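Local coordinates for protein phosphoribosyl-glycinamide (GAR) synthetase (Cryptococcus neoformans var. grubii serotype A, PDB 7LVO) that catalyses, through the N-terminal half of a bifunctional purine-biosynthesis enzyme, the ATP-driven joining of phosphoribosylamine and glycine into glycinamide ribonucleotide, at residues Val98-Val109 and Ala124-Phe133; Gln259-Asp268 and Phe459-Ala467. One frame throughout, in Å; residues are numbered along the deposited sequence.

Interaction 1. Residues Val98-Val109 and Ala124-Phe133; sequences VEWAQKENIDLV and AFKKVGIPVF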
loop_
_atom_site.group_PDB
_atom_site.type_symbol
_atom_site.label_atom_id
_atom_site.label_comp_id
_atom_site.label_asym_id
_atom_site.label_seq_id
_atom_site.Cartn_x
_atom_site.Cartn_y
_atom_site.Cartn_z
ATOM N N VAL A 98 -4.755 -9.064 -20.092
ATOM C CA VAL A 98 -5.928 -8.374 -20.626
ATOM C C VAL A 98 -6.712 -9.298 -21.545
ATOM O O VAL A 98 -7.946 -9.358 -21.480
ATOM C CB VAL A 98 -5.505 -7.084 -21.348
ATOM C CG1 VAL A 98 -6.696 -6.462 -22.073
ATOM C CG2 VAL A 98 -4.909 -6.099 -20.354
ATOM N N GLU A 99 -6.011 -10.041 -22.409
ATOM C CA GLU A 99 -6.692 -10.991 -23.284
ATOM C C GLU A 99 -7.303 -12.132 -22.482
ATOM O O GLU A 99 -8.412 -12.589 -22.783
ATOM C CB GLU A 99 -5.716 -11.529 -24.329
ATOM C CG GLU A 99 -6.339 -12.478 -25.334
ATOM C CD GLU A 99 -5.356 -12.920 -26.401
ATOM O OE1 GLU A 99 -4.198 -12.444 -26.380
ATOM O OE2 GLU A 99 -5.739 -13.743 -27.259
ATOM N N TRP A 100 -6.599 -12.601 -21.449
ATOM C CA TRP A 100 -7.164 -13.624 -20.575
ATOM C C TRP A 100 -8.438 -13.119 -19.903
ATOM O O TRP A 100 -9.476 -13.788 -19.926
ATOM C CB TRP A 100 -6.129 -14.041 -19.527
ATOM C CG TRP A 100 -6.551 -15.202 -18.688
ATOM C CD1 TRP A 100 -6.258 -16.515 -18.903
ATOM C CD2 TRP A 100 -7.344 -15.163 -17.494
ATOM N NE1 TRP A 100 -6.816 -17.293 -17.924
ATOM C CE2 TRP A 100 -7.483 -16.490 -17.043
ATOM C CE3 TRP A 100 -7.938 -14.137 -16.758
ATOM C CZ2 TRP A 100 -8.201 -16.818 -15.896
ATOM C CZ3 TRP A 100 -8.650 -14.464 -15.620
ATOM C CH2 TRP A 100 -8.778 -15.790 -15.200
ATOM N N ALA A 101 -8.375 -11.935 -19.289
ATOM C CA ALA A 101 -9.544 -11.399 -18.606
ATOM C C ALA A 101 -10.725 -11.249 -19.562
ATOM O O ALA A 101 -11.867 -11.553 -19.202
ATOM C CB ALA A 101 -9.209 -10.054 -17.967
ATOM N N GLN A 102 -10.465 -10.797 -20.789
ATOM C CA GLN A 102 -11.544 -10.615 -21.755
ATOM C C GLN A 102 -12.236 -11.934 -22.065
ATOM O O GLN A 102 -13.471 -12.000 -22.109
ATOM C CB GLN A 102 -10.995 -9.984 -23.035
ATOM C CG GLN A 102 -12.058 -9.587 -24.036
ATOM C CD GLN A 102 -11.479 -8.890 -25.254
ATOM O OE1 GLN A 102 -10.263 -8.812 -25.422
ATOM N NE2 GLN A 102 -12.355 -8.376 -26.114
ATOM N N LYS A 103 -11.460 -12.998 -22.283
ATOM C CA LYS A 103 -12.047 -14.297 -22.586
ATOM C C LYS A 103 -12.753 -14.912 -21.385
ATOM O O LYS A 103 -13.627 -15.766 -21.565
ATOM C CB LYS A 103 -10.967 -15.254 -23.093
ATOM C CG LYS A 103 -10.286 -14.812 -24.383
ATOM C CD LYS A 103 -11.272 -14.750 -25.545
ATOM C CE LYS A 103 -10.565 -14.437 -26.859
ATOM N NZ LYS A 103 -9.875 -13.115 -26.833
ATOM N N GLU A 104 -12.401 -14.501 -20.168
ATOM C CA GLU A 104 -12.996 -15.045 -18.956
ATOM C C GLU A 104 -14.142 -14.196 -18.426
ATOM O O GLU A 104 -14.708 -14.528 -17.379
ATOM C CB GLU A 104 -11.926 -15.200 -17.868
ATOM C CG GLU A 104 -10.760 -16.087 -18.267
ATOM C CD GLU A 104 -11.129 -17.560 -18.302
ATOM O OE1 GLU A 104 -12.201 -17.927 -17.772
ATOM O OE2 GLU A 104 -10.337 -18.355 -18.850
ATOM N N ASN A 105 -14.489 -13.109 -19.112
ATOM C CA ASN A 105 -15.586 -12.236 -18.696
ATOM C C ASN A 105 -15.379 -11.734 -17.268
ATOM O O ASN A 105 -16.268 -11.816 -16.416
ATOM C CB ASN A 105 -16.933 -12.950 -18.835
ATOM C CG ASN A 105 -17.340 -13.140 -20.281
ATOM O OD1 ASN A 105 -17.490 -14.267 -20.752
ATOM N ND2 ASN A 105 -17.516 -12.033 -20.992
ATOM N N ILE A 106 -14.186 -11.203 -17.013
ATOM C CA ILE A 106 -13.892 -10.611 -15.715
ATOM C C ILE A 106 -14.671 -9.311 -15.579
ATOM O O ILE A 106 -14.683 -8.477 -16.493
ATOM C CB ILE A 106 -12.383 -10.374 -15.558
ATOM C CG1 ILE A 106 -11.636 -11.707 -15.547
ATOM C CG2 ILE A 106 -12.098 -9.575 -14.285
ATOM C CD1 ILE A 106 -12.006 -12.630 -14.404
ATOM N N ASP A 107 -15.327 -9.131 -14.432
ATOM C CA ASP A 107 -16.146 -7.958 -14.189
ATOM C C ASP A 107 -15.396 -6.837 -13.498
ATOM O O ASP A 107 -15.877 -5.697 -13.504
ATOM C CB ASP A 107 -17.360 -8.339 -13.335
ATOM C CG ASP A 107 -18.212 -9.414 -13.982
ATOM O OD1 ASP A 107 -18.699 -9.188 -15.114
ATOM O OD2 ASP A 107 -18.384 -10.486 -13.358
ATOM N N LEU A 108 -14.235 -7.121 -12.911
ATOM C CA LEU A 108 -13.495 -6.103 -12.175
ATOM C C LEU A 108 -12.063 -6.575 -11.964
ATOM O O LEU A 108 -11.831 -7.747 -11.678
ATOM C CB LEU A 108 -14.155 -5.808 -10.821
ATOM C CG LEU A 108 -13.442 -4.797 -9.922
ATOM C CD1 LEU A 108 -13.497 -3.406 -10.525
ATOM C CD2 LEU A 108 -14.037 -4.815 -8.520
ATOM N N VAL A 109 -11.120 -5.649 -12.101
ATOM C CA VAL A 109 -9.701 -5.902 -11.883
ATOM C C VAL A 109 -9.226 -4.979 -10.771
ATOM O O VAL A 109 -9.481 -3.766 -10.811
ATOM C CB VAL A 109 -8.876 -5.681 -13.162
ATOM C CG1 VAL A 109 -7.396 -5.910 -12.891
ATOM C CG2 VAL A 109 -9.363 -6.588 -14.272
ATOM N N ALA A 124 -5.154 -0.204 -20.196
ATOM C CA ALA A 124 -5.183 -1.449 -20.951
ATOM C C ALA A 124 -6.532 -2.149 -20.806
ATOM O O ALA A 124 -7.116 -2.608 -21.795
ATOM C CB ALA A 124 -4.049 -2.363 -20.483
ATOM N N PHE A 125 -7.039 -2.251 -19.575
ATOM C CA PHE A 125 -8.336 -2.888 -19.373
ATOM C C PHE A 125 -9.477 -1.989 -19.840
ATOM O O PHE A 125 -10.537 -2.488 -20.240
ATOM C CB PHE A 125 -8.521 -3.260 -17.906
ATOM C CG PHE A 125 -7.771 -4.499 -17.495
ATOM C CD1 PHE A 125 -8.263 -5.754 -17.804
ATOM C CD2 PHE A 125 -6.581 -4.406 -16.793
ATOM C CE1 PHE A 125 -7.577 -6.893 -17.429
ATOM C CE2 PHE A 125 -5.891 -5.538 -16.406
ATOM C CZ PHE A 125 -6.388 -6.783 -16.732
ATOM N N LYS A 126 -9.274 -0.669 -19.807
ATOM C CA LYS A 126 -10.306 0.246 -20.287
ATOM C C LYS A 126 -10.598 0.021 -21.761
ATOM O O LYS A 126 -11.748 0.133 -22.199
ATOM C CB LYS A 126 -9.876 1.689 -20.048
ATOM C CG LYS A 126 -10.939 2.731 -20.413
ATOM C CD LYS A 126 -10.467 4.137 -20.088
ATOM C CE LYS A 126 -11.555 5.170 -20.354
ATOM N NZ LYS A 126 -11.923 5.242 -21.801
ATOM N N LYS A 127 -9.568 -0.325 -22.541
ATOM C CA LYS A 127 -9.735 -0.536 -23.974
ATOM C C LYS A 127 -10.565 -1.770 -24.293
ATOM O O LYS A 127 -10.996 -1.922 -25.442
ATOM C CB LYS A 127 -8.366 -0.645 -24.650
ATOM C CG LYS A 127 -7.545 0.623 -24.578
ATOM C CD LYS A 127 -6.128 0.406 -25.091
ATOM C CE LYS A 127 -5.297 1.680 -24.984
ATOM N NZ LYS A 127 -3.899 1.476 -25.459
ATOM N N VAL A 128 -10.806 -2.643 -23.316
ATOM C CA VAL A 128 -11.650 -3.817 -23.499
ATOM C C VAL A 128 -12.910 -3.745 -22.648
ATOM O O VAL A 128 -13.635 -4.738 -22.535
ATOM C CB VAL A 128 -10.874 -5.113 -23.207
ATOM C CG1 VAL A 128 -9.805 -5.334 -24.267
ATOM C CG2 VAL A 128 -10.251 -5.064 -21.816
ATOM N N GLY A 129 -13.187 -2.596 -22.041
ATOM C CA GLY A 129 -14.406 -2.430 -21.278
ATOM C C GLY A 129 -14.466 -3.184 -19.976
ATOM O O GLY A 129 -15.564 -3.464 -19.489
ATOM N N ILE A 130 -13.318 -3.524 -19.399
ATOM C CA ILE A 130 -13.256 -4.181 -18.090
ATOM C C ILE A 130 -12.888 -3.112 -17.070
ATOM O O ILE A 130 -11.769 -2.563 -17.135
ATOM C CB ILE A 130 -12.243 -5.328 -18.090
ATOM C CG1 ILE A 130 -12.667 -6.413 -19.082
ATOM C CG2 ILE A 130 -12.091 -5.913 -16.682
ATOM C CD1 ILE A 130 -11.646 -7.523 -19.260
ATOM N N PRO A 131 -13.760 -2.787 -16.112
ATOM C CA PRO A 131 -13.446 -1.711 -15.168
ATOM C C PRO A 131 -12.331 -2.100 -14.209
ATOM O O PRO A 131 -12.118 -3.276 -13.903
ATOM C CB PRO A 131 -14.769 -1.490 -14.419
ATOM C CG PRO A 131 -15.476 -2.803 -14.516
ATOM C CD PRO A 131 -15.094 -3.384 -15.859
ATOM N N VAL A 132 -11.631 -1.079 -13.715
ATOM C CA VAL A 132 -10.479 -1.256 -12.845
ATOM C C VAL A 132 -10.666 -0.411 -11.589
ATOM O O VAL A 132 -10.936 0.795 -11.677
ATOM C CB VAL A 132 -9.170 -0.864 -13.555
ATOM C CG1 VAL A 132 -8.019 -0.815 -12.545
ATOM C CG2 VAL A 132 -8.868 -1.831 -14.692
ATOM N N PHE A 133 -10.531 -1.042 -10.429
ATOM C CA PHE A 133 -10.450 -0.313 -9.165
ATOM C C PHE A 133 -9.014 0.178 -9.024
ATOM O O PHE A 133 -8.135 -0.529 -8.523
ATOM C CB PHE A 133 -10.851 -1.179 -7.987
ATOM C CG PHE A 133 -10.722 -0.477 -6.655
ATOM C CD1 PHE A 133 -11.706 0.400 -6.218
ATOM C CD2 PHE A 133 -9.611 -0.673 -5.864
ATOM C CE1 PHE A 133 -11.584 1.041 -5.003
ATOM C CE2 PHE A 133 -9.478 -0.033 -4.649
ATOM C CZ PHE A 133 -10.464 0.825 -4.214
#

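Interaction 2. Residues Gln259-Asp268 and Phe459-Ala467; sequences QDHKRIGEGD and FRRDIAYRA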
loop_
_atom_site.group_PDB
_atom_site.type_symbol
_atom_site.label_atom_id
_atom_site.label_comp_id
_atom_site.label_asym_id
_atom_site.label_seq_id
_atom_site.Cartn_x
_atom_site.Cartn_y
_atom_site.Cartn_z
ATOM N N GLN A 259 -0.906 2.997 11.606
ATOM C CA GLN A 259 0.520 3.243 11.742
ATOM C C GLN A 259 1.270 1.968 11.378
ATOM O O GLN A 259 0.865 0.870 11.768
ATOM C CB GLN A 259 0.894 3.679 13.159
ATOM C CG GLN A 259 0.575 5.135 13.456
ATOM C CD GLN A 259 1.169 5.599 14.775
ATOM O OE1 GLN A 259 0.589 5.388 15.841
ATOM N NE2 GLN A 259 2.337 6.230 14.708
ATOM N N ASP A 260 2.365 2.122 10.640
ATOM C CA ASP A 260 3.179 1.012 10.173
ATOM C C ASP A 260 4.571 1.090 10.781
ATOM O O ASP A 260 5.042 2.161 11.174
ATOM C CB ASP A 260 3.264 1.016 8.638
ATOM C CG ASP A 260 4.121 -0.108 8.093
ATOM O OD1 ASP A 260 3.963 -1.261 8.554
ATOM O OD2 ASP A 260 4.949 0.158 7.199
ATOM N N HIS A 261 5.222 -0.069 10.870
ATOM C CA HIS A 261 6.587 -0.185 11.384
ATOM C C HIS A 261 7.512 -0.476 10.203
ATOM O O HIS A 261 7.637 -1.625 9.771
ATOM C CB HIS A 261 6.683 -1.280 12.441
ATOM C CG HIS A 261 5.951 -0.969 13.704
ATOM N ND1 HIS A 261 6.568 -0.411 14.802
ATOM C CD2 HIS A 261 4.653 -1.135 14.045
ATOM C CE1 HIS A 261 5.681 -0.251 15.767
ATOM N NE2 HIS A 261 4.512 -0.679 15.333
ATOM N N LYS A 262 8.165 0.570 9.695
ATOM C CA LYS A 262 8.989 0.417 8.502
ATOM C C LYS A 262 10.292 -0.312 8.810
ATOM O O LYS A 262 10.787 -1.082 7.981
ATOM C CB LYS A 262 9.282 1.789 7.890
ATOM C CG LYS A 262 8.066 2.504 7.328
ATOM C CD LYS A 262 8.439 3.886 6.791
ATOM C CE LYS A 262 7.249 4.565 6.124
ATOM N NZ LYS A 262 7.599 5.915 5.587
ATOM N N ARG A 263 10.860 -0.084 9.989
ATOM C CA ARG A 263 12.190 -0.596 10.298
ATOM C C ARG A 263 12.133 -2.042 10.785
ATOM O O ARG A 263 11.141 -2.491 11.366
ATOM C CB ARG A 263 12.866 0.287 11.347
ATOM C CG ARG A 263 13.252 1.666 10.825
ATOM C CD ARG A 263 13.603 2.620 11.956
ATOM N NE ARG A 263 14.067 3.910 11.458
ATOM C CZ ARG A 263 15.337 4.203 11.203
ATOM N NH1 ARG A 263 16.302 3.316 11.387
ATOM N NH2 ARG A 263 15.646 5.416 10.754
ATOM N N ILE A 264 13.230 -2.767 10.550
ATOM C CA ILE A 264 13.259 -4.195 10.853
ATOM C C ILE A 264 13.542 -4.437 12.329
ATOM O O ILE A 264 13.013 -5.382 12.921
ATOM C CB ILE A 264 14.294 -4.892 9.953
ATOM C CG1 ILE A 264 14.214 -6.412 10.103
ATOM C CG2 ILE A 264 15.709 -4.422 10.293
ATOM C CD1 ILE A 264 12.943 -7.021 9.550
ATOM N N GLY A 265 14.378 -3.602 12.943
ATOM C CA GLY A 265 14.787 -3.842 14.319
ATOM C C GLY A 265 13.780 -3.302 15.322
ATOM O O GLY A 265 13.169 -2.250 15.125
ATOM N N GLU A 266 13.613 -4.043 16.414
ATOM C CA GLU A 266 12.739 -3.607 17.493
ATOM C C GLU A 266 13.182 -2.239 18.012
ATOM O O GLU A 266 14.344 -1.837 17.887
ATOM C CB GLU A 266 12.739 -4.626 18.629
ATOM C CG GLU A 266 12.167 -5.984 18.248
ATOM C CD GLU A 266 12.147 -6.959 19.409
ATOM O OE1 GLU A 266 12.773 -6.659 20.451
ATOM O OE2 GLU A 266 11.504 -8.028 19.283
ATOM N N GLY A 267 12.229 -1.520 18.602
ATOM C CA GLY A 267 12.483 -0.163 19.025
ATOM C C GLY A 267 12.585 0.840 17.903
ATOM O O GLY A 267 13.058 1.956 18.130
ATOM N N ASP A 268 12.153 0.476 16.697
ATOM C CA ASP A 268 12.205 1.356 15.532
ATOM C C ASP A 268 13.650 1.739 15.206
ATOM O O ASP A 268 14.034 2.908 15.206
ATOM C CB ASP A 268 11.337 2.602 15.750
ATOM C CG ASP A 268 9.891 2.259 16.056
ATOM O OD1 ASP A 268 9.557 2.084 17.245
ATOM O OD2 ASP A 268 9.093 2.153 15.103
ATOM N N PHE A 459 10.735 -11.674 13.183
ATOM C CA PHE A 459 9.617 -10.757 13.382
ATOM C C PHE A 459 9.935 -9.869 14.575
ATOM O O PHE A 459 10.733 -10.231 15.443
ATOM C CB PHE A 459 8.301 -11.515 13.600
ATOM C CG PHE A 459 8.292 -12.395 14.817
ATOM C CD1 PHE A 459 8.713 -13.715 14.738
ATOM C CD2 PHE A 459 7.861 -11.909 16.041
ATOM C CE1 PHE A 459 8.710 -14.523 15.848
ATOM C CE2 PHE A 459 7.867 -12.716 17.166
ATOM C CZ PHE A 459 8.283 -14.026 17.069
ATOM N N ARG A 460 9.304 -8.698 14.601
ATOM C CA ARG A 460 9.428 -7.769 15.717
ATOM C C ARG A 460 8.394 -8.106 16.785
ATOM O O ARG A 460 7.225 -8.342 16.478
ATOM C CB ARG A 460 9.247 -6.328 15.241
ATOM C CG ARG A 460 10.411 -5.792 14.424
ATOM C CD ARG A 460 10.161 -4.364 13.947
ATOM N NE ARG A 460 9.862 -3.451 15.049
ATOM C CZ ARG A 460 9.796 -2.129 14.931
ATOM N NH1 ARG A 460 10.032 -1.524 13.780
ATOM N NH2 ARG A 460 9.486 -1.398 15.997
ATOM N N ARG A 461 8.829 -8.129 18.044
ATOM C CA ARG A 461 7.937 -8.415 19.158
ATOM C C ARG A 461 7.261 -7.170 19.716
ATOM O O ARG A 461 6.407 -7.292 20.602
ATOM C CB ARG A 461 8.710 -9.119 20.276
ATOM C CG ARG A 461 9.348 -10.436 19.859
ATOM C CD ARG A 461 10.215 -10.997 20.979
ATOM N NE ARG A 461 11.331 -10.114 21.293
ATOM C CZ ARG A 461 12.175 -10.299 22.300
ATOM N NH1 ARG A 461 12.055 -11.331 23.121
ATOM N NH2 ARG A 461 13.160 -9.426 22.489
ATOM N N ASP A 462 7.610 -5.983 19.221
ATOM C CA ASP A 462 7.131 -4.728 19.789
ATOM C C ASP A 462 6.174 -3.993 18.852
ATOM O O ASP A 462 6.060 -2.767 18.913
ATOM C CB ASP A 462 8.313 -3.823 20.138
ATOM C CG ASP A 462 9.121 -3.428 18.916
ATOM O OD1 ASP A 462 9.099 -4.188 17.919
ATOM O OD2 ASP A 462 9.769 -2.364 18.946
ATOM N N ILE A 463 5.481 -4.725 17.978
ATOM C CA ILE A 463 4.501 -4.088 17.106
ATOM C C ILE A 463 3.434 -3.418 17.958
ATOM O O ILE A 463 2.834 -4.048 18.839
ATOM C CB ILE A 463 3.888 -5.114 16.143
ATOM C CG1 ILE A 463 4.968 -5.703 15.242
ATOM C CG2 ILE A 463 2.776 -4.463 15.315
ATOM C CD1 ILE A 463 5.647 -4.704 14.320
ATOM N N ALA A 464 3.201 -2.131 17.700
ATOM C CA ALA A 464 2.231 -1.314 18.419
ATOM C C ALA A 464 2.647 -1.038 19.862
ATOM O O ALA A 464 1.813 -0.635 20.684
ATOM C CB ALA A 464 0.840 -1.953 18.400
ATOM N N TYR A 465 3.927 -1.238 20.188
ATOM C CA TYR A 465 4.380 -1.023 21.559
ATOM C C TYR A 465 4.293 0.449 21.944
ATOM O O TYR A 465 3.895 0.779 23.067
ATOM C CB TYR A 465 5.813 -1.540 21.727
ATOM C CG TYR A 465 6.880 -0.491 21.485
ATOM C CD1 TYR A 465 7.302 -0.181 20.196
ATOM C CD2 TYR A 465 7.462 0.193 22.549
ATOM C CE1 TYR A 465 8.283 0.777 19.978
ATOM C CE2 TYR A 465 8.435 1.152 22.339
ATOM C CZ TYR A 465 8.842 1.440 21.054
ATOM O OH TYR A 465 9.816 2.396 20.847
ATOM N N ARG A 466 4.650 1.347 21.026
ATOM C CA ARG A 466 4.679 2.772 21.316
ATOM C C ARG A 466 3.288 3.378 21.453
ATOM O O ARG A 466 3.176 4.547 21.837
ATOM C CB ARG A 466 5.466 3.500 20.226
ATOM C CG ARG A 466 5.093 3.072 18.822
ATOM C CD ARG A 466 6.125 3.552 17.809
ATOM N NE ARG A 466 5.760 3.159 16.452
ATOM C CZ ARG A 466 5.025 3.900 15.637
ATOM N NH1 ARG A 466 4.577 5.090 16.008
ATOM N NH2 ARG A 466 4.732 3.438 14.424
ATOM N N ALA A 467 2.238 2.616 21.152
ATOM C CA ALA A 467 0.871 3.076 21.346
ATOM C C ALA A 467 0.225 2.518 22.606
ATOM O O ALA A 467 -0.810 3.037 23.034
ATOM C CB ALA A 467 0.007 2.708 20.134
#

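Interaction 1. Residues Val98-Val109 and Ala124-Phe133
The carbonyl oxygen of Val109 takes one hydrogen bond from the chain at Val132-Phe133, with Phe133 N donating to Val109 O over 2.9 Å, and a CA-H...O contact from Val132 supplements it, Val132 CA lying 3.4 Å from Val109 O. In return Val109 N gives its hydrogen to Pro131 O at 3.1 Å. This is the pattern of a parallel pair, although it amounts to a single bridge, Val109 with Val132.

The ring of Phe125 is sandwiched between helix 95-104 and strand 108-111. With its CG trans to the carbonyl carbon, chi1 of -78° brings the ring between Val98 and Val109, and it is gripped on both faces. Val98 CG2 sits over the centre of one face, 3.9 Å from the centroid; Val109 CG2 covers the opposite one, set toward the rim. Ala101 CB meets the edge in the ring plane, 3.6 Å from Phe125 CE1. Ile130 extends the cluster, its CD1 on Ala101 CB (3.7 Å) and its CG2 on Val109 CG2. Farther out, Val128 CG2 touches Val98 CG1 at 3.8 Å.

A Schellman motif with Gly129 at positive phi ends helix 121-126 through the bonds Ile130 N to Phe125 O and Gly129 N to Lys126 O, turning the chain into the bridge; Val128 N shares Phe125 O. Within the N domain, Ile106 and Val109 pack on strand 38-44, next to strand 108-111 in the parallel sheet, while Leu108 and Phe133 both reach Leu358 of helix 354-362.

Interaction 2. Residues Gln259-Asp268 and Phe459-Ala467
Arg460 pushes its guanidinium into the bend of Gln259-Asp268, between His261 over one face and Gly265 O, which lies over the centre of the other. The His261 ring stands steeply to it, the planes 77° apart. Arg460 NH1 donates in its own plane to Arg263 O at 2.8 Å, though it comes from above that carbonyl's plane. A bend at chi3 (56°) turns the guanidinium so that its other side grips Asp462 side-on: Arg460 NE to Asp462 OD1 and Arg460 NH2 to Asp462 OD2, both 3.1 Å. Asp462 OD2 also takes Gly267 N in a short, nearly straight bond of 2.6 Å; the two donors arrive from opposite faces of the carboxylate plane. Alongside, Ile463 CD1 makes a CH-pi contact over a face of the His261 ring, 4.0 Å from its centroid, while Arg466 NH2 lies over the opposite face, toward the rim.

On the solvent side Glu266 and Arg461 are still well bonded. Glu266 OE2 receives Arg461 NE and Arg461 N, each at 2.9 Å; NE comes to the syn lone pair and the backbone N from above the carboxylate plane, with carboxylate and guanidinium nearly coplanar (19°). The loose part is Asp268, held mostly by charge: its bridges to Arg460 and Arg466 are long, Asp268 OD2 to Arg466 NE being 3.7 Å with no N-H aimed at the oxygen. Its OD1 meets the edge of the exposed Tyr465 ring.

A salt-bridge network of Asp268, Arg460, Asp462 and Arg466, with Glu266-Arg461 beside it, thus joins a turn of the ATP-grasp part to the C-terminal loop. Asp462, with an arginine and a backbone N-H on it, is probably kept ionised, and its charge would in turn largely balance the buried Arg460.

In the fold
From the N terminus, interaction 1 comes first: helix 95-104 and strand 108-111 are met by the end of helix 121-126 and the chain that follows it, closing a short, largely helical loop of 14 residues inside the N domain. It is complete before interaction 2 opens, so the two are in series, neither nesting nor crossing. Interaction 2 spans far more: 190 residues separate Gln259-Asp268, at the edge strand of the five-stranded antiparallel sheet, from Phe459-Ala467 near the end of the modelled chain, linking the ATP-grasp and C-domain sequences. The centres of interactions 1 and 2 are about 39 Å apart, on opposite sides of the chain's centre; their nearest atoms are about 18 Å apart.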